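Long-range contacts in salicylate 5-hydroxylase, large oxygenase component (Ralstonia sp., PDB 7C8Z), which catalyses the 5-hydroxylation of salicylate to gentisate as the oxygenase component of a multicomponent enzyme, using a mononuclear iron and a Rieske [2Fe-2S] cluster: residues Asn237-Tyr242 / Arg272-Ile277; Leu265-Lys270 / Glu426-Gly431. All blocks are in the same frame, centred on the assembly; numbering follows the deposited sequence.

Interaction 1 (Asn237-Tyr242 / Arg272-Ile277); sequences NIKDPY and RHAAMI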
loop_
_atom_site.group_PDB
_atom_site.type_symbol
_atom_site.label_atom_id
_atom_site.label_comp_id
_atom_site.label_asym_id
_atom_site.label_seq_id
_atom_site.Cartn_x
_atom_site.Cartn_y
_atom_site.Cartn_z
ATOM N N ASN A 237 -6.064 -25.568 9.995
ATOM C CA ASN A 237 -4.946 -25.564 10.932
ATOM C C ASN A 237 -5.379 -26.034 12.312
ATOM O O ASN A 237 -4.596 -26.676 13.021
ATOM C CB ASN A 237 -4.323 -24.167 11.005
ATOM C CG ASN A 237 -3.019 -24.151 11.780
ATOM O OD1 ASN A 237 -1.961 -24.477 11.246
ATOM N ND2 ASN A 237 -3.090 -23.772 13.047
ATOM N N ILE A 238 -6.629 -25.768 12.694
ATOM C CA ILE A 238 -7.132 -26.245 13.973
ATOM C C ILE A 238 -7.925 -27.533 13.816
ATOM O O ILE A 238 -8.411 -28.092 14.808
ATOM C CB ILE A 238 -7.947 -25.142 14.680
ATOM C CG1 ILE A 238 -7.205 -23.816 14.561
ATOM C CG2 ILE A 238 -8.128 -25.440 16.163
ATOM C CD1 ILE A 238 -5.851 -23.829 15.252
ATOM N N LYS A 239 -8.042 -28.036 12.588
ATOM C CA LYS A 239 -8.438 -29.409 12.324
ATOM C C LYS A 239 -7.237 -30.286 11.971
ATOM O O LYS A 239 -7.414 -31.407 11.486
ATOM C CB LYS A 239 -9.483 -29.446 11.205
ATOM C CG LYS A 239 -10.769 -28.696 11.534
ATOM C CD LYS A 239 -11.644 -28.497 10.303
ATOM C CE LYS A 239 -12.912 -27.716 10.630
ATOM N NZ LYS A 239 -13.675 -28.273 11.791
ATOM N N ASP A 240 -6.019 -29.797 12.221
ATOM C CA ASP A 240 -4.778 -30.504 11.912
ATOM C C ASP A 240 -4.157 -30.985 13.217
ATOM O O ASP A 240 -3.531 -30.192 13.935
ATOM C CB ASP A 240 -3.818 -29.571 11.169
ATOM C CG ASP A 240 -2.626 -30.295 10.571
ATOM O OD1 ASP A 240 -2.301 -31.417 11.013
ATOM O OD2 ASP A 240 -1.999 -29.724 9.652
ATOM N N PRO A 241 -4.269 -32.263 13.553
ATOM C CA PRO A 241 -3.884 -32.711 14.899
ATOM C C PRO A 241 -2.421 -33.099 15.056
ATOM O O PRO A 241 -1.916 -33.119 16.182
ATOM C CB PRO A 241 -4.801 -33.921 15.139
ATOM C CG PRO A 241 -5.415 -34.268 13.789
ATOM C CD PRO A 241 -4.826 -33.360 12.749
ATOM N N TYR A 242 -1.730 -33.433 13.970
ATOM C CA TYR A 242 -0.375 -33.952 14.084
ATOM C C TYR A 242 0.699 -32.968 13.640
ATOM O O TYR A 242 1.888 -33.285 13.735
ATOM C CB TYR A 242 -0.249 -35.269 13.311
ATOM C CG TYR A 242 0.047 -35.157 11.832
ATOM C CD1 TYR A 242 -0.852 -34.558 10.959
ATOM C CD2 TYR A 242 1.215 -35.695 11.304
ATOM C CE1 TYR A 242 -0.582 -34.483 9.600
ATOM C CE2 TYR A 242 1.495 -35.625 9.956
ATOM C CZ TYR A 242 0.597 -35.019 9.107
ATOM O OH TYR A 242 0.893 -34.959 7.764
ATOM N N ARG A 272 -18.469 -30.676 9.833
ATOM C CA ARG A 272 -18.065 -29.281 9.722
ATOM C C ARG A 272 -17.391 -28.772 10.993
ATOM O O ARG A 272 -16.353 -28.105 10.924
ATOM C CB ARG A 272 -19.279 -28.414 9.371
ATOM C CG ARG A 272 -20.477 -28.661 10.266
ATOM C CD ARG A 272 -21.747 -28.068 9.699
ATOM N NE ARG A 272 -22.829 -28.132 10.675
ATOM C CZ ARG A 272 -24.079 -27.770 10.422
ATOM N NH1 ARG A 272 -24.404 -27.320 9.218
ATOM N NH2 ARG A 272 -25.000 -27.857 11.372
ATOM N N HIS A 273 -17.972 -29.057 12.154
ATOM C CA HIS A 273 -17.386 -28.646 13.419
ATOM C C HIS A 273 -16.524 -29.771 13.967
ATOM O O HIS A 273 -16.757 -30.947 13.683
ATOM C CB HIS A 273 -18.470 -28.272 14.432
ATOM C CG HIS A 273 -19.609 -27.495 13.851
ATOM N ND1 HIS A 273 -19.450 -26.593 12.820
ATOM C CD2 HIS A 273 -20.927 -27.485 14.160
ATOM C CE1 HIS A 273 -20.621 -26.061 12.521
ATOM N NE2 HIS A 273 -21.535 -26.585 13.318
ATOM N N ALA A 274 -15.532 -29.407 14.778
ATOM C CA ALA A 274 -14.633 -30.437 15.286
ATOM C C ALA A 274 -14.103 -30.047 16.655
ATOM O O ALA A 274 -14.137 -28.882 17.052
ATOM C CB ALA A 274 -13.469 -30.699 14.323
ATOM N N ALA A 275 -13.628 -31.054 17.382
ATOM C CA ALA A 275 -13.006 -30.853 18.684
ATOM C C ALA A 275 -11.800 -31.770 18.781
ATOM O O ALA A 275 -11.928 -32.984 18.598
ATOM C CB ALA A 275 -13.992 -31.135 19.825
ATOM N N MET A 276 -10.636 -31.193 19.059
ATOM C CA MET A 276 -9.411 -31.949 19.291
ATOM C C MET A 276 -9.140 -31.920 20.787
ATOM O O MET A 276 -8.931 -30.844 21.359
ATOM C CB MET A 276 -8.241 -31.367 18.493
ATOM C CG MET A 276 -8.459 -31.430 16.981
ATOM S SD MET A 276 -7.114 -30.843 15.921
ATOM C CE MET A 276 -6.058 -29.998 17.099
ATOM N N ILE A 277 -9.150 -33.098 21.412
ATOM C CA ILE A 277 -9.097 -33.265 22.859
ATOM C C ILE A 277 -7.827 -34.023 23.192
ATOM O O ILE A 277 -7.517 -35.023 22.536
ATOM C CB ILE A 277 -10.323 -34.054 23.365
ATOM C CG1 ILE A 277 -11.632 -33.425 22.881
ATOM C CG2 ILE A 277 -10.289 -34.217 24.871
ATOM C CD1 ILE A 277 -12.299 -34.216 21.777
#

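Interaction 2 (Leu265-Lys270 / Glu426-Gly431); sequences LKMDAK and ETLIRG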
loop_
_atom_site.group_PDB
_atom_site.type_symbol
_atom_site.label_atom_id
_atom_site.label_comp_id
_atom_site.label_asym_id
_atom_site.label_seq_id
_atom_site.Cartn_x
_atom_site.Cartn_y
_atom_site.Cartn_z
ATOM N N LEU A 265 -10.149 -37.069 18.782
ATOM C CA LEU A 265 -10.702 -35.974 17.999
ATOM C C LEU A 265 -12.085 -36.375 17.503
ATOM O O LEU A 265 -12.266 -37.480 16.980
ATOM C CB LEU A 265 -9.764 -35.575 16.856
ATOM C CG LEU A 265 -9.247 -36.666 15.937
ATOM C CD1 LEU A 265 -10.067 -36.647 14.679
ATOM C CD2 LEU A 265 -7.778 -36.464 15.629
ATOM N N LYS A 266 -13.058 -35.488 17.692
ATOM C CA LYS A 266 -14.450 -35.753 17.365
ATOM C C LYS A 266 -15.003 -34.692 16.423
ATOM O O LYS A 266 -14.471 -33.585 16.315
ATOM C CB LYS A 266 -15.304 -35.812 18.638
ATOM C CG LYS A 266 -14.908 -36.930 19.588
ATOM C CD LYS A 266 -14.996 -36.468 21.028
ATOM C CE LYS A 266 -14.971 -37.630 21.998
ATOM N NZ LYS A 266 -16.066 -37.489 22.994
ATOM N N MET A 267 -16.085 -35.054 15.734
ATOM C CA MET A 267 -16.735 -34.198 14.751
ATOM C C MET A 267 -18.240 -34.251 14.970
ATOM O O MET A 267 -18.757 -35.137 15.656
ATOM C CB MET A 267 -16.427 -34.633 13.312
ATOM C CG MET A 267 -15.193 -34.018 12.709
ATOM S SD MET A 267 -14.802 -34.710 11.081
ATOM C CE MET A 267 -14.409 -36.402 11.514
ATOM N N ASP A 268 -18.945 -33.292 14.379
ATOM C CA ASP A 268 -20.396 -33.331 14.391
ATOM C C ASP A 268 -20.887 -34.161 13.206
ATOM O O ASP A 268 -20.100 -34.701 12.426
ATOM C CB ASP A 268 -20.979 -31.915 14.402
ATOM C CG ASP A 268 -20.938 -31.242 13.039
ATOM O OD1 ASP A 268 -19.918 -31.376 12.332
ATOM O OD2 ASP A 268 -21.923 -30.555 12.688
ATOM N N ALA A 269 -22.210 -34.244 13.057
ATOM C CA ALA A 269 -22.791 -35.151 12.071
ATOM C C ALA A 269 -22.343 -34.799 10.658
ATOM O O ALA A 269 -22.076 -35.690 9.845
ATOM C CB ALA A 269 -24.315 -35.133 12.174
ATOM N N LYS A 270 -22.241 -33.512 10.351
ATOM C CA LYS A 270 -21.956 -33.067 8.995
ATOM C C LYS A 270 -20.470 -32.822 8.744
ATOM O O LYS A 270 -20.115 -32.303 7.680
ATOM C CB LYS A 270 -22.748 -31.791 8.691
ATOM C CG LYS A 270 -24.259 -31.963 8.769
ATOM C CD LYS A 270 -24.965 -31.086 7.745
ATOM C CE LYS A 270 -25.116 -31.800 6.405
ATOM N NZ LYS A 270 -25.603 -30.886 5.332
ATOM N N GLU A 426 -5.578 -36.961 9.187
ATOM C CA GLU A 426 -6.104 -35.729 8.618
ATOM C C GLU A 426 -7.610 -35.812 8.399
ATOM O O GLU A 426 -8.153 -35.139 7.516
ATOM C CB GLU A 426 -5.370 -35.395 7.318
ATOM C CG GLU A 426 -3.895 -35.106 7.533
ATOM C CD GLU A 426 -3.169 -34.740 6.257
ATOM O OE1 GLU A 426 -3.000 -33.529 6.002
ATOM O OE2 GLU A 426 -2.761 -35.658 5.514
ATOM N N THR A 427 -8.299 -36.609 9.220
ATOM C CA THR A 427 -9.706 -36.898 8.975
ATOM C C THR A 427 -10.588 -35.672 9.171
ATOM O O THR A 427 -11.636 -35.564 8.527
ATOM C CB THR A 427 -10.175 -38.044 9.878
ATOM O OG1 THR A 427 -11.561 -38.318 9.637
ATOM C CG2 THR A 427 -9.974 -37.692 11.338
ATOM N N LEU A 428 -10.191 -34.738 10.039
ATOM C CA LEU A 428 -11.007 -33.544 10.232
ATOM C C LEU A 428 -11.008 -32.669 8.985
ATOM O O LEU A 428 -12.042 -32.102 8.617
ATOM C CB LEU A 428 -10.509 -32.752 11.439
ATOM C CG LEU A 428 -10.482 -33.467 12.785
ATOM C CD1 LEU A 428 -10.142 -32.499 13.905
ATOM C CD2 LEU A 428 -11.812 -34.128 13.041
ATOM N N ILE A 429 -9.870 -32.582 8.300
ATOM C CA ILE A 429 -9.815 -31.819 7.060
ATOM C C ILE A 429 -10.583 -32.538 5.957
ATOM O O ILE A 429 -11.270 -31.905 5.144
ATOM C CB ILE A 429 -8.350 -31.560 6.669
ATOM C CG1 ILE A 429 -7.590 -30.992 7.870
ATOM C CG2 ILE A 429 -8.275 -30.611 5.483
ATOM C CD1 ILE A 429 -6.124 -30.737 7.611
ATOM N N ARG A 430 -10.479 -33.866 5.909
ATOM C CA ARG A 430 -11.231 -34.626 4.917
ATOM C C ARG A 430 -12.732 -34.458 5.124
ATOM O O ARG A 430 -13.489 -34.320 4.157
ATOM C CB ARG A 430 -10.827 -36.101 4.972
ATOM C CG ARG A 430 -9.470 -36.353 4.333
ATOM C CD ARG A 430 -9.071 -37.823 4.285
ATOM N NE ARG A 430 -9.254 -38.532 5.547
ATOM C CZ ARG A 430 -8.254 -38.854 6.359
ATOM N NH1 ARG A 430 -7.010 -38.511 6.047
ATOM N NH2 ARG A 430 -8.495 -39.511 7.484
ATOM N N GLY A 431 -13.177 -34.433 6.380
ATOM C CA GLY A 431 -14.582 -34.183 6.644
ATOM C C GLY A 431 -14.986 -32.760 6.320
ATOM O O GLY A 431 -16.068 -32.518 5.770
#

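Interaction 1 (Asn237-Tyr242 / Arg272-Ile277)
Lys239 and Met276 carry most of this contact, one at each end. The lysine chain is extended as far as CE. It bends only at its last torsion (chi4 -51°), which turns the ammonium group onto the backbone of Arg272. There NZ donates a hydrogen bond of 2.8 Å to Arg272 O. The donor sits above the carbonyl plane, 35° out of it, with a C=O...N angle of 138°. The methyl CB of Ala274 lies 3.5 Å from the same NZ. NZ also hydrogen-bonds to Thr325 OG1 on the neighbouring strand, so this buried charge has at least two oxygen partners. Leu428 and Met432 of helix 427-440 pack against the lysine chain.

The setting is the catalytic domain of a ring-hydroxylating oxygenase alpha subunit. Helix 232-238 ends here, and Lys239 is the first residue to leave helical geometry. The turn that follows leads to His243, an iron ligand. Strand 274-278 belongs to the large antiparallel sheet of this domain. Ala274 and Met276 both direct CB toward the turn.

Met276 reaches across with CG anti to its own carbonyl carbon. SD comes 3.2 Å from Ile238 O and 3.9 Å from Pro241 CB. The chain then bends at chi3, and CE lies 3.8 Å from Ile238 O. The thioether thus lies against the last carbonyl of the helix and the proline beyond it.

The CB of Asp240 turns away from the strand. Its OD2 forms a salt bridge with Arg113 and a hydrogen bond with His133, both of the second subunit. His133 is a ligand of that subunit's Rieske cluster. Asp240 O accepts from His243 ND1, so Asp240 links the iron site with the neighbouring Rieske centre, consistent with the inter-subunit electron path of this family.

Interaction 2 (Leu265-Lys270 / Glu426-Gly431)
Leu428 CD2 sits between Leu265 and Met267 and touches both. It lies 3.5 Å from Leu265 CD1 and 3.4 Å from Met267 CG. This is an alpha/beta packing contact in the catalytic domain. Helix 427-440 lies on strand 263-267, the outermost strand of the domain's antiparallel sheet within this chain. The short axes of strand 265-267 and helix 427-431 run nearly parallel, 13° apart, and approach to 9.7 Å.

Leu265 and Met267 both direct CB toward the helix. Lys266, between them, turns the other way, and its NZ is hydrogen-bonded to Tyr207 of helix 196-211. Leu265 places CG between its backbone N and its carbonyl carbon (chi1 51°). Its CD1 branch touches Thr427 CG2 at 3.5 Å as well as Leu428. In Met267, chi1 and an extended chi2 put SD 3.6 Å from Leu428 CD2. The bend at chi3 (-66°) then brings CE to 3.9 Å from Thr427 OG1. Further along the helix, Gly431 presents only backbone to the sulfur, and its CA is 4.5 Å from Met267 SD.

In the second shell, Thr427 OG1 has hydrogen bonds to Gly418 N and Glu416 O. These hold the side chain with its methyl CG2 on Leu265. Leu265 bonds through its backbone to Thr420 in a loop, while Asp419 OD1 accepts from Met267 N. Glu426 is the N-cap residue of the helix, and its OE1 forms a salt bridge with Arg113 of the second subunit. The guanidinium of Arg430 folds back over the first turn and hydrogen-bonds to Met412 O and Glu416 O. Thr427 CA lies over one face of this group, offset toward the rim, 3.1 Å above the plane.

How the interactions relate
The centres of interactions 1 and 2 are 8 Å apart, on the same side of the chain's centre in the catalytic domain. Their segments alternate along the chain: 237-242, 265-270, 272-277, 426-431. Strands 263-267 and 274-278 follow one another and are antiparallel neighbours in one sheet, joined by a probable hydrogen bond from Ala275 N to Lys266 O at 2.9 Å. Across the turn between them, Asp268 OD1 accepts from His273 N. Helix 427-440, which supplies the second segment of interaction 2, also covers interaction 1, and Leu428 CB lies 3.4 Å from Lys239 O. The iron-site turn, the strand pair and the C-terminal helix therefore form one packed unit, which meets the second subunit near its Rieske cluster.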